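PDB 3RBY: protein HRI1 from Saccharomyces cerevisiae, which is of unknown function and non-essential, but interacts with HRR25 and may interact with SEC72. Local coordinates for residues D30-S35 against A56-T61; T61-D66 against D75-L80. All blocks are in the same frame, centred on the assembly; numbering follows the deposited sequence.

Following the chain from the N terminus, interaction 1 pairs strand 33-38 with strand 51-57. It closes a loop that leaves 20 residues between its segments, and its second segment turns at once into strand 62-66. Interaction 2 then closes the hairpin 62-66/71-76, its two segments eight residues apart. The two contacts follow in series, neither nested nor crossed, and share Thr61. They also touch directly: the Tyr33 ring packs on Val62 and Phe76, and Ala56 O probably accepts hydrogen bonds from Trp79 N and Leu80 N. Together they bring 62-66, at one end of the sheet's strand order, close to 51-57, near the other.

Interaction 1 of 2, residues D30-S35 against A56-T61; sequences DGHYIS and AGTNET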
# COMPACT_ATOMS: atom_id res chain seq x y z
N ASP A 30 -5.81 -22.24 -8.24
CA ASP A 30 -5.49 -23.00 -9.45
C ASP A 30 -4.67 -22.19 -10.47
O ASP A 30 -4.11 -22.77 -11.41
CB ASP A 30 -6.75 -23.57 -10.11
CG ASP A 30 -7.41 -24.65 -9.29
OD1 ASP A 30 -6.91 -24.95 -8.17
OD2 ASP A 30 -8.44 -25.20 -9.76
N GLY A 31 -4.61 -20.87 -10.32
CA GLY A 31 -3.78 -20.03 -11.18
C GLY A 31 -4.49 -19.18 -12.22
O GLY A 31 -3.84 -18.48 -13.01
N HIS A 32 -5.83 -19.22 -12.25
CA HIS A 32 -6.61 -18.36 -13.15
C HIS A 32 -6.51 -16.91 -12.65
O HIS A 32 -6.44 -16.66 -11.43
CB HIS A 32 -8.06 -18.83 -13.20
CG HIS A 32 -8.21 -20.31 -13.37
ND1 HIS A 32 -7.65 -20.99 -14.43
CD2 HIS A 32 -8.82 -21.25 -12.60
CE1 HIS A 32 -7.92 -22.28 -14.32
NE2 HIS A 32 -8.63 -22.46 -13.21
N TYR A 33 -6.49 -15.94 -13.57
CA TYR A 33 -6.24 -14.55 -13.20
C TYR A 33 -7.10 -13.54 -13.97
O TYR A 33 -7.41 -13.75 -15.15
CB TYR A 33 -4.75 -14.22 -13.41
CG TYR A 33 -4.33 -14.27 -14.86
CD1 TYR A 33 -4.43 -13.14 -15.66
CD2 TYR A 33 -3.86 -15.45 -15.44
CE1 TYR A 33 -4.06 -13.17 -17.00
CE2 TYR A 33 -3.48 -15.49 -16.78
CZ TYR A 33 -3.59 -14.35 -17.55
OH TYR A 33 -3.22 -14.37 -18.88
N ILE A 34 -7.48 -12.46 -13.28
CA ILE A 34 -8.13 -11.30 -13.91
C ILE A 34 -7.57 -10.02 -13.27
O ILE A 34 -7.21 -10.00 -12.09
CB ILE A 34 -9.65 -11.33 -13.72
CG1 ILE A 34 -10.33 -10.16 -14.44
CG2 ILE A 34 -10.00 -11.31 -12.25
CD1 ILE A 34 -11.80 -10.39 -14.67
N SER A 35 -7.48 -8.95 -14.06
CA SER A 35 -7.01 -7.67 -13.55
C SER A 35 -7.88 -6.54 -14.10
O SER A 35 -7.86 -6.28 -15.31
CB SER A 35 -5.53 -7.45 -13.90
OG SER A 35 -5.01 -6.30 -13.26
N ALA A 56 -7.42 -10.90 -18.53
CA ALA A 56 -7.71 -12.11 -17.78
C ALA A 56 -7.22 -13.31 -18.58
O ALA A 56 -7.00 -13.22 -19.80
CB ALA A 56 -9.21 -12.22 -17.49
N GLY A 57 -7.03 -14.43 -17.90
CA GLY A 57 -6.64 -15.65 -18.58
C GLY A 57 -6.80 -16.79 -17.62
O GLY A 57 -6.67 -16.60 -16.40
N THR A 58 -7.10 -17.96 -18.15
CA THR A 58 -7.10 -19.19 -17.36
C THR A 58 -5.65 -19.60 -17.12
O THR A 58 -4.74 -19.02 -17.74
CB THR A 58 -7.93 -20.28 -18.07
OG1 THR A 58 -7.56 -20.31 -19.45
CG2 THR A 58 -9.45 -19.95 -17.96
N ASN A 59 -5.41 -20.54 -16.23
CA ASN A 59 -4.04 -20.79 -15.80
C ASN A 59 -3.03 -21.07 -16.93
O ASN A 59 -1.87 -20.66 -16.84
CB ASN A 59 -3.94 -21.84 -14.68
CG ASN A 59 -4.63 -23.18 -15.03
OD1 ASN A 59 -5.06 -23.41 -16.17
ND2 ASN A 59 -4.73 -24.06 -14.03
N GLU A 60 -3.46 -21.76 -17.99
CA GLU A 60 -2.50 -22.14 -19.04
C GLU A 60 -2.01 -20.95 -19.87
O GLU A 60 -1.09 -21.11 -20.67
CB GLU A 60 -3.06 -23.23 -19.96
CG GLU A 60 -3.97 -22.71 -21.07
CD GLU A 60 -5.35 -22.32 -20.55
OE1 GLU A 60 -5.68 -22.67 -19.38
OE2 GLU A 60 -6.11 -21.69 -21.32
N THR A 61 -2.62 -19.78 -19.70
CA THR A 61 -2.21 -18.62 -20.50
C THR A 61 -1.04 -17.83 -19.90
O THR A 61 -0.64 -16.80 -20.45
CB THR A 61 -3.38 -17.65 -20.78
OG1 THR A 61 -3.83 -17.08 -19.54
CG2 THR A 61 -4.51 -18.40 -21.46
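With chi1 at 66°, Tyr33 has its CG between its own backbone N and carbonyl carbon, and the ring lies over Gly57; Thr61 puts OG1 in the equivalent position (chi1 65°), where it meets the phenol. Tyr33 OH donates to Thr61 OG1 at 2.9 Å, and Thr61 OG1 in turn donates a hydrogen bond to Thr58 O, 2.8 Å away. That carbonyl also takes the backbone N-H of Thr61, so two hydrogen bonds from Thr61 converge on it across the 3-10 segment 59-61. Gly57 CA sits over the ring face, 3.8 Å from the Tyr33 centroid, in a CH-pi contact. A side chain at Gly57 would run into both hydroxyls.

Here strands 33-38 and 51-57 of the beta-barrel protein pair antiparallel. Tyr33 N donates to Gly57 O and Gly57 N to Tyr33 O, each at 2.9 Å. At the neighbouring, non-hydrogen-bonded pair, Ile34 CG1 rests on Ala56 CB at 3.8 Å, on the sheet face opposite the Tyr33 ring.

Beyond the strand ends, His32 lies alongside Asn59, pointing the same way. Its ND1 accepts the backbone N-H of Asn59 at 2.9 Å, consistent with a ring nitrogen that carries no proton. Asn59 ND2 reaches Asp30 O at 3.0 Å, the donor standing above the carbonyl plane, while the Asp30 carboxylate bonds to His244.

Interaction 2 of 2, residues T61-D66 against D75-L80; sequences TVKAND and DFNFWL
Asp75, Lys63 and Thr61 bury the most surface here, and backbone bonds pair Lys63 with Asp75 and Thr61 with Asn77. Lys63 N donates to Asp75 O at 3.0 Å and Asp75 N returns a bond to Lys63 O at 3.1 Å, so the two side chains leave the same face of the sheet. They cross at about a right angle. The lysine chain is bent at its end, chi4 88°, which places NZ 3.6 Å from Asp75 CB. The ammonium does not reach the aspartate's oxygens; its salt bridge is to Glu95. A water accepts a hydrogen bond from Lys63 NZ at 2.7 Å and can donate one to Asp75 O, linking the lysine tip to the strand beside it.

The pairing is that of a beta hairpin, 62-66 with 71-76, in which 62-66 is an outermost strand of its sheet within the chain. At the open end of the hairpin Thr61 O receives Asn77 N at 2.9 Å in an almost straight bond, 174° at the hydrogen, and Thr61 CB comes within 3.3 Å of the backbone Asn77 O.

On the other face, Val62 and Phe76 form a non-hydrogen-bonded pair and point the same way. Val62 CG2, anti to its backbone N, lies over the Phe76 ring, 3.7 Å from the centroid and displaced toward the rim at CE2. The Phe76 ring also meets the Tyr33 ring edge-to-face. An alanine at Phe76 would probably leave Val62 CG2 with a gap where the ring face lay and Tyr33 without its edge-to-face partner. Phe78 continues the aromatic packing, touching Tyr33, Phe55 and Trp53.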
# COMPACT_ATOMS: atom_id res chain seq x y z
N THR A 61 -2.62 -19.78 -19.70
CA THR A 61 -2.21 -18.62 -20.50
C THR A 61 -1.04 -17.83 -19.90
O THR A 61 -0.64 -16.80 -20.45
CB THR A 61 -3.38 -17.65 -20.78
OG1 THR A 61 -3.83 -17.08 -19.54
CG2 THR A 61 -4.51 -18.40 -21.46
N VAL A 62 -0.51 -18.31 -18.79
CA VAL A 62 0.65 -17.66 -18.19
C VAL A 62 1.61 -18.73 -17.69
O VAL A 62 1.20 -19.68 -17.02
CB VAL A 62 0.26 -16.66 -17.06
CG1 VAL A 62 -0.63 -17.33 -16.01
CG2 VAL A 62 1.50 -16.06 -16.41
N LYS A 63 2.89 -18.59 -18.03
CA LYS A 63 3.89 -19.52 -17.55
C LYS A 63 4.61 -18.87 -16.40
O LYS A 63 5.40 -17.94 -16.58
CB LYS A 63 4.90 -19.91 -18.63
CG LYS A 63 4.31 -20.13 -20.02
CD LYS A 63 5.41 -19.99 -21.10
CE LYS A 63 4.87 -19.61 -22.48
NZ LYS A 63 4.74 -18.14 -22.68
N ALA A 64 4.30 -19.37 -15.19
CA ALA A 64 4.96 -18.93 -13.97
C ALA A 64 6.17 -19.78 -13.66
O ALA A 64 6.03 -21.01 -13.64
CB ALA A 64 3.91 -18.95 -12.84
N ASN A 65 7.23 -19.14 -13.29
CA ASN A 65 8.39 -19.89 -12.90
C ASN A 65 9.19 -19.22 -11.81
O ASN A 65 9.58 -18.06 -11.92
CB ASN A 65 9.25 -20.20 -14.12
CG ASN A 65 9.90 -21.55 -14.02
OD1 ASN A 65 11.08 -21.65 -13.66
ND2 ASN A 65 9.13 -22.61 -14.29
N ASP A 66 9.43 -19.98 -10.74
CA ASP A 66 10.12 -19.48 -9.56
C ASP A 66 11.60 -19.84 -9.58
O ASP A 66 11.99 -20.97 -9.84
CB ASP A 66 9.46 -20.03 -8.29
CG ASP A 66 10.03 -19.43 -7.00
OD1 ASP A 66 10.66 -18.35 -7.06
OD2 ASP A 66 9.83 -20.04 -5.93
N ASP A 75 5.06 -15.22 -17.93
CA ASP A 75 5.00 -14.96 -19.35
C ASP A 75 3.56 -15.04 -19.78
O ASP A 75 2.94 -16.11 -19.73
CB ASP A 75 5.92 -15.94 -20.06
CG ASP A 75 7.33 -15.85 -19.53
OD1 ASP A 75 7.93 -16.89 -19.18
OD2 ASP A 75 7.84 -14.71 -19.43
N PHE A 76 3.02 -13.89 -20.14
CA PHE A 76 1.58 -13.79 -20.39
C PHE A 76 1.24 -13.83 -21.86
O PHE A 76 1.84 -13.12 -22.68
CB PHE A 76 1.01 -12.48 -19.82
CG PHE A 76 0.99 -12.44 -18.31
CD1 PHE A 76 2.04 -11.89 -17.61
CD2 PHE A 76 -0.10 -12.95 -17.60
CE1 PHE A 76 2.03 -11.85 -16.22
CE2 PHE A 76 -0.12 -12.91 -16.21
CZ PHE A 76 0.94 -12.36 -15.52
N ASN A 77 0.25 -14.65 -22.18
CA ASN A 77 -0.47 -14.53 -23.45
C ASN A 77 -1.95 -14.39 -23.14
O ASN A 77 -2.68 -15.39 -23.02
CB ASN A 77 -0.20 -15.74 -24.36
CG ASN A 77 1.21 -15.72 -24.92
OD1 ASN A 77 2.11 -16.38 -24.38
ND2 ASN A 77 1.42 -14.94 -25.99
N PHE A 78 -2.39 -13.15 -22.99
CA PHE A 78 -3.72 -12.87 -22.45
C PHE A 78 -4.87 -13.51 -23.22
O PHE A 78 -4.86 -13.59 -24.45
CB PHE A 78 -3.93 -11.36 -22.34
CG PHE A 78 -2.88 -10.67 -21.51
CD1 PHE A 78 -1.98 -9.78 -22.09
CD2 PHE A 78 -2.76 -10.97 -20.16
CE1 PHE A 78 -1.00 -9.17 -21.31
CE2 PHE A 78 -1.78 -10.36 -19.39
CZ PHE A 78 -0.90 -9.46 -19.96
N TRP A 79 -5.87 -13.97 -22.48
CA TRP A 79 -7.12 -14.41 -23.09
C TRP A 79 -7.98 -13.17 -23.39
O TRP A 79 -8.30 -12.88 -24.55
CB TRP A 79 -7.84 -15.36 -22.12
CG TRP A 79 -9.11 -15.93 -22.66
CD1 TRP A 79 -9.43 -16.12 -23.98
CD2 TRP A 79 -10.25 -16.36 -21.90
NE1 TRP A 79 -10.70 -16.65 -24.08
CE2 TRP A 79 -11.22 -16.81 -22.82
CE3 TRP A 79 -10.53 -16.42 -20.54
CZ2 TRP A 79 -12.45 -17.32 -22.42
CZ3 TRP A 79 -11.76 -16.93 -20.13
CH2 TRP A 79 -12.71 -17.37 -21.07
N LEU A 80 -8.34 -12.45 -22.33
CA LEU A 80 -8.93 -11.12 -22.46
C LEU A 80 -7.81 -10.09 -22.50
O LEU A 80 -6.95 -10.08 -21.64
CB LEU A 80 -9.82 -10.84 -21.24
CG LEU A 80 -10.88 -9.74 -21.23
CD1 LEU A 80 -10.85 -8.98 -19.90
CD2 LEU A 80 -10.74 -8.78 -22.40
O HOH W 1 7.83 -17.74 -16.64
O HOH W 2 2.21 -17.83 -21.86